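Local structure of superoxide dismutase [Mn/Fe] (Aeropyrum pernix, 3AK2) at residues W83-P88 against W192-K197; G98-L103 against K197-A202; H169-Q174 against G180-N185. The protein catalyses the dismutation of superoxide to oxygen and hydrogen peroxide, and is cambialistic, working with either manganese or iron as its metal. One frame throughout, in Å; residues are numbered along the deposited sequence.

Contact 1 (W83-P88 against W192-K197); sequences WPNMAP and WDDVEK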
# COMPACT_ATOMS: atom_id res chain seq x y z
N TRP A 83 -7.26 -16.21 -17.57
CA TRP A 83 -8.19 -16.85 -18.50
C TRP A 83 -7.78 -18.28 -18.91
O TRP A 83 -8.57 -19.21 -18.74
CB TRP A 83 -8.47 -16.00 -19.74
CG TRP A 83 -8.78 -14.56 -19.50
CD1 TRP A 83 -8.15 -13.49 -20.08
CD2 TRP A 83 -9.82 -14.01 -18.67
NE1 TRP A 83 -8.72 -12.32 -19.65
CE2 TRP A 83 -9.75 -12.60 -18.80
CE3 TRP A 83 -10.81 -14.57 -17.85
CZ2 TRP A 83 -10.62 -11.75 -18.12
CZ3 TRP A 83 -11.68 -13.71 -17.18
CH2 TRP A 83 -11.57 -12.32 -17.32
N PRO A 84 -6.56 -18.47 -19.45
CA PRO A 84 -6.15 -19.84 -19.79
C PRO A 84 -5.89 -20.75 -18.59
O PRO A 84 -5.82 -21.97 -18.75
CB PRO A 84 -4.87 -19.63 -20.60
CG PRO A 84 -4.32 -18.32 -20.14
CD PRO A 84 -5.52 -17.48 -19.82
N ASN A 85 -5.75 -20.17 -17.39
CA ASN A 85 -5.72 -20.94 -16.15
C ASN A 85 -7.04 -21.67 -15.89
O ASN A 85 -7.12 -22.51 -14.99
CB ASN A 85 -5.47 -20.03 -14.94
CG ASN A 85 -3.99 -19.81 -14.61
OD1 ASN A 85 -3.69 -19.02 -13.72
ND2 ASN A 85 -3.08 -20.51 -15.30
N MET A 86 -8.08 -21.32 -16.65
CA MET A 86 -9.38 -21.96 -16.53
C MET A 86 -9.77 -22.64 -17.83
O MET A 86 -9.19 -22.35 -18.88
CB MET A 86 -10.46 -20.95 -16.12
CG MET A 86 -10.19 -20.29 -14.78
SD MET A 86 -11.46 -19.13 -14.23
CE MET A 86 -11.29 -17.81 -15.43
N ALA A 87 -10.73 -23.56 -17.75
CA ALA A 87 -11.24 -24.27 -18.92
C ALA A 87 -12.63 -24.77 -18.59
O ALA A 87 -12.96 -24.95 -17.42
CB ALA A 87 -10.31 -25.44 -19.28
N PRO A 88 -13.47 -25.00 -19.63
CA PRO A 88 -14.80 -25.53 -19.39
C PRO A 88 -14.73 -26.82 -18.56
O PRO A 88 -13.81 -27.61 -18.76
CB PRO A 88 -15.32 -25.84 -20.81
CG PRO A 88 -14.58 -24.90 -21.68
CD PRO A 88 -13.21 -24.77 -21.07
N TRP A 192 -5.56 -27.55 -15.35
CA TRP A 192 -4.28 -28.07 -14.88
C TRP A 192 -3.27 -28.30 -16.01
O TRP A 192 -2.07 -28.24 -15.79
CB TRP A 192 -4.46 -29.32 -14.02
CG TRP A 192 -5.07 -29.00 -12.70
CD1 TRP A 192 -6.32 -29.34 -12.28
CD2 TRP A 192 -4.47 -28.25 -11.64
NE1 TRP A 192 -6.54 -28.85 -11.01
CE2 TRP A 192 -5.42 -28.18 -10.59
CE3 TRP A 192 -3.23 -27.63 -11.46
CZ2 TRP A 192 -5.16 -27.52 -9.39
CZ3 TRP A 192 -2.97 -26.97 -10.26
CH2 TRP A 192 -3.93 -26.92 -9.24
N ASP A 193 -3.77 -28.53 -17.23
CA ASP A 193 -2.90 -28.62 -18.40
C ASP A 193 -2.14 -27.32 -18.62
O ASP A 193 -0.94 -27.34 -18.90
CB ASP A 193 -3.71 -28.97 -19.65
CG ASP A 193 -2.85 -28.99 -20.91
OD1 ASP A 193 -1.92 -29.81 -20.99
OD2 ASP A 193 -3.11 -28.17 -21.82
N ASP A 194 -2.83 -26.19 -18.51
CA ASP A 194 -2.20 -24.89 -18.66
C ASP A 194 -1.17 -24.66 -17.55
O ASP A 194 -0.05 -24.22 -17.82
CB ASP A 194 -3.25 -23.78 -18.65
CG ASP A 194 -2.64 -22.40 -18.78
OD1 ASP A 194 -2.33 -21.99 -19.92
OD2 ASP A 194 -2.48 -21.72 -17.75
N VAL A 195 -1.55 -24.99 -16.31
CA VAL A 195 -0.64 -24.84 -15.17
C VAL A 195 0.63 -25.68 -15.36
O VAL A 195 1.74 -25.20 -15.12
CB VAL A 195 -1.33 -25.17 -13.83
CG1 VAL A 195 -0.37 -24.97 -12.66
CG2 VAL A 195 -2.57 -24.30 -13.63
N GLU A 196 0.45 -26.92 -15.82
CA GLU A 196 1.58 -27.82 -16.10
C GLU A 196 2.52 -27.24 -17.16
O GLU A 196 3.74 -27.28 -17.01
CB GLU A 196 1.05 -29.20 -16.53
CG GLU A 196 2.13 -30.26 -16.79
CD GLU A 196 2.76 -30.81 -15.51
OE1 GLU A 196 2.23 -30.57 -14.41
OE2 GLU A 196 3.80 -31.50 -15.62
N LYS A 197 1.94 -26.70 -18.23
CA LYS A 197 2.73 -26.09 -19.29
C LYS A 197 3.50 -24.86 -18.80
O LYS A 197 4.65 -24.65 -19.19
CB LYS A 197 1.85 -25.75 -20.50
CG LYS A 197 1.47 -26.98 -21.32
CD LYS A 197 0.49 -26.62 -22.42
CE LYS A 197 0.34 -27.76 -23.42
NZ LYS A 197 -0.04 -29.05 -22.79
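Pro84 and Asn85, the two middle residues of a type I beta turn from Trp83 to Met86, dock on Asp194 in the first turn of helix 192-205. The contact lies where the alpha-hairpin domain of the iron/manganese superoxide dismutase fold meets the C-terminal domain. The turn closes with Met86 N bonded to Trp83 O (3.0 Å). Its one side-chain hydrogen bond to the helix runs from Asn85 ND2 to Asp194 OD2, 2.8 Å long but bent, with an N-H...O angle of 132°. The carboxylate oxygen is met nearly along its C-O axis, while the amide and carboxylate planes stand 71° apart. Asp194 OD2 also takes a salt bridge from Arg198 NE one turn on, so two donors grip this buried oxygen and its negative charge is probably partly offset by the guanidinium. The amide of Asn85 is held at both ends by strand 159-165: ND2 also donates to Ile161 O, and OD1 accepts from Val163 N, which fixes its rotation. With CG anti to the backbone N (chi1 179°), the carboxylate of Asp194 reaches out over the Pro84-Asn85 peptide. Pro84 O comes within 3.1 Å of Asp194 CB, a tight approach, and accepts its own hydrogen bond from Asn191 ND2. The neighbouring Trp83 sets its ring edge-to-face with His31, a manganese ligand, so the turn follows directly on the metal pocket, although the Asn85 side chain is about 12 Å from the ion. Leu212 of the second subunit packs on Asp194. The other carboxylate oxygen, OD1 of Asp194, rests against the proline ring, 3.5 Å from Pro84 CB, while Val195 CG2 approaches Asn85 ND2 to 4.2 Å.

Contact 2 (G98-L103 against K197-A202); sequences GRVADL and KRLEQA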
# COMPACT_ATOMS: atom_id res chain seq x y z
N GLY A 98 1.56 -35.00 -13.33
CA GLY A 98 2.83 -34.48 -13.82
C GLY A 98 3.70 -33.78 -12.79
O GLY A 98 3.70 -34.13 -11.61
N ARG A 99 4.44 -32.78 -13.27
CA ARG A 99 5.39 -32.05 -12.44
C ARG A 99 4.70 -31.20 -11.38
O ARG A 99 5.21 -31.04 -10.27
CB ARG A 99 6.32 -31.18 -13.30
CG ARG A 99 7.12 -31.94 -14.37
CD ARG A 99 8.14 -32.92 -13.78
NE ARG A 99 9.22 -32.26 -13.04
CZ ARG A 99 10.34 -31.80 -13.59
NH1 ARG A 99 11.26 -31.21 -12.83
NH2 ARG A 99 10.56 -31.91 -14.90
N VAL A 100 3.52 -30.66 -11.72
CA VAL A 100 2.71 -29.88 -10.77
C VAL A 100 2.35 -30.74 -9.55
O VAL A 100 2.58 -30.33 -8.42
CB VAL A 100 1.43 -29.30 -11.43
CG1 VAL A 100 0.47 -28.76 -10.39
CG2 VAL A 100 1.79 -28.21 -12.42
N ALA A 101 1.81 -31.93 -9.80
CA ALA A 101 1.47 -32.85 -8.71
C ALA A 101 2.70 -33.25 -7.90
O ALA A 101 2.63 -33.35 -6.68
CB ALA A 101 0.77 -34.09 -9.24
N ASP A 102 3.83 -33.45 -8.58
CA ASP A 102 5.06 -33.84 -7.91
C ASP A 102 5.53 -32.77 -6.92
O ASP A 102 5.84 -33.08 -5.77
CB ASP A 102 6.17 -34.15 -8.92
CG ASP A 102 7.44 -34.64 -8.24
OD1 ASP A 102 7.37 -35.66 -7.52
OD2 ASP A 102 8.49 -33.99 -8.42
N LEU A 103 5.59 -31.52 -7.38
CA LEU A 103 5.99 -30.43 -6.49
C LEU A 103 4.97 -30.18 -5.39
O LEU A 103 5.34 -29.88 -4.25
CB LEU A 103 6.28 -29.15 -7.29
CG LEU A 103 7.54 -29.14 -8.15
CD1 LEU A 103 7.76 -27.76 -8.76
CD2 LEU A 103 8.78 -29.57 -7.36
N LYS A 197 1.94 -26.70 -18.23
CA LYS A 197 2.73 -26.09 -19.29
C LYS A 197 3.50 -24.86 -18.80
O LYS A 197 4.65 -24.65 -19.19
CB LYS A 197 1.85 -25.75 -20.50
CG LYS A 197 1.47 -26.98 -21.32
CD LYS A 197 0.49 -26.62 -22.42
CE LYS A 197 0.34 -27.76 -23.42
NZ LYS A 197 -0.04 -29.05 -22.79
N ARG A 198 2.87 -24.07 -17.93
CA ARG A 198 3.53 -22.92 -17.32
C ARG A 198 4.69 -23.34 -16.42
O ARG A 198 5.78 -22.77 -16.49
CB ARG A 198 2.53 -22.05 -16.56
CG ARG A 198 1.61 -21.32 -17.50
CD ARG A 198 0.56 -20.45 -16.80
NE ARG A 198 -0.38 -19.99 -17.81
CZ ARG A 198 -0.20 -18.94 -18.61
NH1 ARG A 198 0.89 -18.18 -18.49
NH2 ARG A 198 -1.11 -18.65 -19.52
N LEU A 199 4.46 -24.37 -15.60
CA LEU A 199 5.53 -24.90 -14.76
C LEU A 199 6.70 -25.43 -15.59
O LEU A 199 7.86 -25.20 -15.25
CB LEU A 199 4.98 -25.97 -13.82
CG LEU A 199 6.01 -26.62 -12.89
CD1 LEU A 199 6.74 -25.60 -12.03
CD2 LEU A 199 5.36 -27.66 -12.01
N GLU A 200 6.38 -26.13 -16.68
CA GLU A 200 7.41 -26.62 -17.59
C GLU A 200 8.29 -25.47 -18.09
O GLU A 200 9.52 -25.55 -18.05
CB GLU A 200 6.78 -27.36 -18.77
CG GLU A 200 7.78 -27.94 -19.75
CD GLU A 200 7.20 -28.19 -21.13
OE1 GLU A 200 7.99 -28.48 -22.05
OE2 GLU A 200 5.96 -28.10 -21.30
N GLN A 201 7.65 -24.39 -18.54
CA GLN A 201 8.40 -23.23 -19.01
C GLN A 201 9.25 -22.61 -17.91
O GLN A 201 10.41 -22.26 -18.14
CB GLN A 201 7.47 -22.18 -19.63
CG GLN A 201 6.82 -22.62 -20.94
CD GLN A 201 7.82 -23.13 -21.97
OE1 GLN A 201 8.79 -22.44 -22.30
NE2 GLN A 201 7.58 -24.33 -22.48
N ALA A 202 8.69 -22.51 -16.70
CA ALA A 202 9.42 -21.97 -15.55
C ALA A 202 10.62 -22.83 -15.15
O ALA A 202 11.71 -22.30 -14.89
CB ALA A 202 8.47 -21.76 -14.38
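Leu199 reaches from helix 192-205 onto the first turns of helix 98-108, where Arg99, Val100 and Leu103 receive it. This is a near-perpendicular helix-helix packing, probably all within the C-terminal domain of the iron/manganese superoxide dismutase fold: the segment axes approach to 9.2 Å at 79°, so one large side chain does most of the bridging. Leu199 CB touches first, 4.1 Å from Val100 CG2. Its first torsion, 179°, sets CG opposite the backbone N and carries the chain toward helix 98-108, where the two methyls spread. Both lie 4.0 Å from Leu103 CD1. Leu199 CD2 goes deeper, 3.5 Å from Val100 N, 3.6 Å from Val100 CG2 and 3.7 Å from Arg99 C. That methyl therefore sits against backbone as well as side chains, and Arg99 CB borders it before the arginine chain bends away at chi2 and chi3. Glu196 takes the amides of Arg99 and Val100, so a carboxylate holds two backbone N-H groups beside the apolar patch. Around this crossing, Val100 also packs on Trp192 and Val195, and Leu199 rests on Phe135 of strand 129-136 and Ile161 of strand 159-165, wedged between helix 98-108 and the sheet.

Contact 3 (H169-Q174 against G180-N185); sequences HAYYLQ and GSYVEN. With MN (manganese (II) ion), chain E.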
# COMPACT_ATOMS: atom_id res chain seq x y z
N HIS A 169 -15.58 -7.86 -8.57
CA HIS A 169 -16.15 -8.01 -9.91
C HIS A 169 -16.03 -9.42 -10.48
O HIS A 169 -16.73 -9.76 -11.44
CB HIS A 169 -15.60 -6.97 -10.90
CG HIS A 169 -14.14 -7.13 -11.23
ND1 HIS A 169 -13.21 -6.16 -10.94
CD2 HIS A 169 -13.46 -8.12 -11.85
CE1 HIS A 169 -12.02 -6.54 -11.35
NE2 HIS A 169 -12.14 -7.74 -11.91
N ALA A 170 -15.13 -10.23 -9.93
CA ALA A 170 -14.95 -11.59 -10.41
C ALA A 170 -16.06 -12.54 -9.95
O ALA A 170 -16.23 -13.62 -10.52
CB ALA A 170 -13.57 -12.14 -10.00
N TYR A 171 -16.84 -12.14 -8.95
CA TYR A 171 -17.82 -13.06 -8.38
C TYR A 171 -19.14 -12.45 -7.90
O TYR A 171 -20.11 -13.18 -7.72
CB TYR A 171 -17.20 -13.86 -7.23
CG TYR A 171 -16.68 -13.02 -6.08
CD1 TYR A 171 -17.54 -12.59 -5.06
CD2 TYR A 171 -15.34 -12.66 -6.00
CE1 TYR A 171 -17.07 -11.82 -4.00
CE2 TYR A 171 -14.86 -11.90 -4.94
CZ TYR A 171 -15.72 -11.48 -3.95
OH TYR A 171 -15.24 -10.74 -2.90
N TYR A 172 -19.18 -11.13 -7.70
CA TYR A 172 -20.30 -10.52 -6.97
C TYR A 172 -21.68 -10.74 -7.58
O TYR A 172 -22.65 -10.99 -6.86
CB TYR A 172 -20.08 -9.02 -6.71
CG TYR A 172 -20.64 -8.59 -5.38
CD1 TYR A 172 -19.84 -8.62 -4.23
CD2 TYR A 172 -21.97 -8.19 -5.25
CE1 TYR A 172 -20.35 -8.25 -3.00
CE2 TYR A 172 -22.48 -7.81 -4.01
CZ TYR A 172 -21.67 -7.84 -2.89
OH TYR A 172 -22.18 -7.46 -1.67
N LEU A 173 -21.79 -10.66 -8.90
CA LEU A 173 -23.09 -10.84 -9.56
C LEU A 173 -23.72 -12.20 -9.27
O LEU A 173 -24.95 -12.31 -9.22
CB LEU A 173 -22.98 -10.61 -11.06
CG LEU A 173 -22.81 -9.17 -11.55
CD1 LEU A 173 -22.64 -9.16 -13.06
CD2 LEU A 173 -23.98 -8.28 -11.14
N GLN A 174 -22.88 -13.21 -9.09
CA GLN A 174 -23.33 -14.58 -8.87
C GLN A 174 -23.32 -14.97 -7.39
O GLN A 174 -24.31 -15.50 -6.87
CB GLN A 174 -22.43 -15.54 -9.66
CG GLN A 174 -22.80 -17.01 -9.54
CD GLN A 174 -21.96 -17.89 -10.45
OE1 GLN A 174 -21.16 -17.39 -11.24
NE2 GLN A 174 -22.13 -19.20 -10.34
N GLY A 180 -16.11 -17.02 -0.40
CA GLY A 180 -15.73 -18.39 -0.04
C GLY A 180 -16.32 -19.43 -0.97
O GLY A 180 -15.62 -20.34 -1.43
N SER A 181 -17.61 -19.29 -1.26
CA SER A 181 -18.29 -20.20 -2.19
C SER A 181 -17.72 -20.07 -3.60
O SER A 181 -17.55 -21.07 -4.29
CB SER A 181 -19.80 -19.94 -2.19
OG SER A 181 -20.45 -20.81 -3.10
N TYR A 182 -17.41 -18.85 -4.02
CA TYR A 182 -16.77 -18.63 -5.31
C TYR A 182 -15.45 -19.38 -5.43
O TYR A 182 -15.23 -20.08 -6.42
CB TYR A 182 -16.56 -17.13 -5.57
CG TYR A 182 -15.53 -16.80 -6.63
CD1 TYR A 182 -15.75 -17.12 -7.97
CD2 TYR A 182 -14.36 -16.13 -6.29
CE1 TYR A 182 -14.81 -16.80 -8.95
CE2 TYR A 182 -13.41 -15.80 -7.26
CZ TYR A 182 -13.65 -16.13 -8.58
OH TYR A 182 -12.73 -15.81 -9.56
N VAL A 183 -14.59 -19.24 -4.43
CA VAL A 183 -13.28 -19.88 -4.43
C VAL A 183 -13.41 -21.40 -4.48
O VAL A 183 -12.70 -22.07 -5.24
CB VAL A 183 -12.43 -19.44 -3.21
CG1 VAL A 183 -11.15 -20.26 -3.09
CG2 VAL A 183 -12.12 -17.95 -3.28
N GLU A 184 -14.33 -21.94 -3.69
CA GLU A 184 -14.58 -23.38 -3.68
C GLU A 184 -15.03 -23.89 -5.05
O GLU A 184 -14.56 -24.93 -5.52
CB GLU A 184 -15.61 -23.75 -2.60
CG GLU A 184 -15.09 -23.62 -1.17
CD GLU A 184 -13.92 -24.54 -0.86
OE1 GLU A 184 -13.92 -25.69 -1.35
OE2 GLU A 184 -13.01 -24.12 -0.12
N ASN A 185 -15.91 -23.13 -5.69
CA ASN A 185 -16.43 -23.49 -7.01
C ASN A 185 -15.40 -23.34 -8.13
O ASN A 185 -15.42 -24.11 -9.10
CB ASN A 185 -17.69 -22.69 -7.32
CG ASN A 185 -18.94 -23.35 -6.78
OD1 ASN A 185 -19.42 -24.33 -7.33
ND2 ASN A 185 -19.46 -22.81 -5.68
MN MN E . -10.46 -9.04 -12.51
O HOH W 1 -14.33 -15.01 -11.92
O HOH W 2 -9.12 -8.21 -11.09
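Tyr182 OH bonds to the backbone oxygen of Asp165, a manganese ligand, and accepts a hydrogen bond from a water at 3.0 Å. The same water donates to Ala170 O (2.7 Å), tying helix 179-186 to the DxWEHAYY metal-binding signature of the iron/manganese superoxide dismutases, in which His169 and Ala170 lie. Ala170 CB backs the hydroxyl at 3.8 Å. Further up the ring, Tyr171 CB sits over one face of Tyr182 in a CH-pi contact, 3.7 Å from the centroid and 23° off the normal. Tyr171 carries CG between its backbone N and carbonyl carbon (chi1 60°), which swings its own ring off beside that of Tyr182: the planes are 26° apart but slid, with little overlap. Replacing Tyr182 by a leucine would probably leave Asp165 O without its hydroxyl partner, cut the water bridge at one end and strip Tyr171 CB of its aromatic face. Next to this second shell, His169 ND1 bonds to Glu168 OE2 of the third subunit, joining metal site to interface. On the far side of that imidazole, NE2 binds manganese at 2.2 Å, alongside His31, His79, Asp165 and a water 2.1 Å from the ion.

In the fold
Contacts 1 and 2 share helix 192-205, overlapping at Lys197, and use successive turns of it: the first holds the loop after helix 62-82, the second helix 98-108. They touch through Glu196, lie on the same side of the chain's centre, and both border the second subunit. Contact 1 is buried and polar, built on a carboxylate and an amide between domains, whereas contact 2 is apolar and only partly buried. Contact 3 is also buried but local, joining two neighbouring parts of the C-terminal domain by aromatic packing and a water, and it faces the third subunit. Its centre lies about 19 Å from that of contact 1 and 27 Å from that of contact 2; it alone contains a manganese ligand.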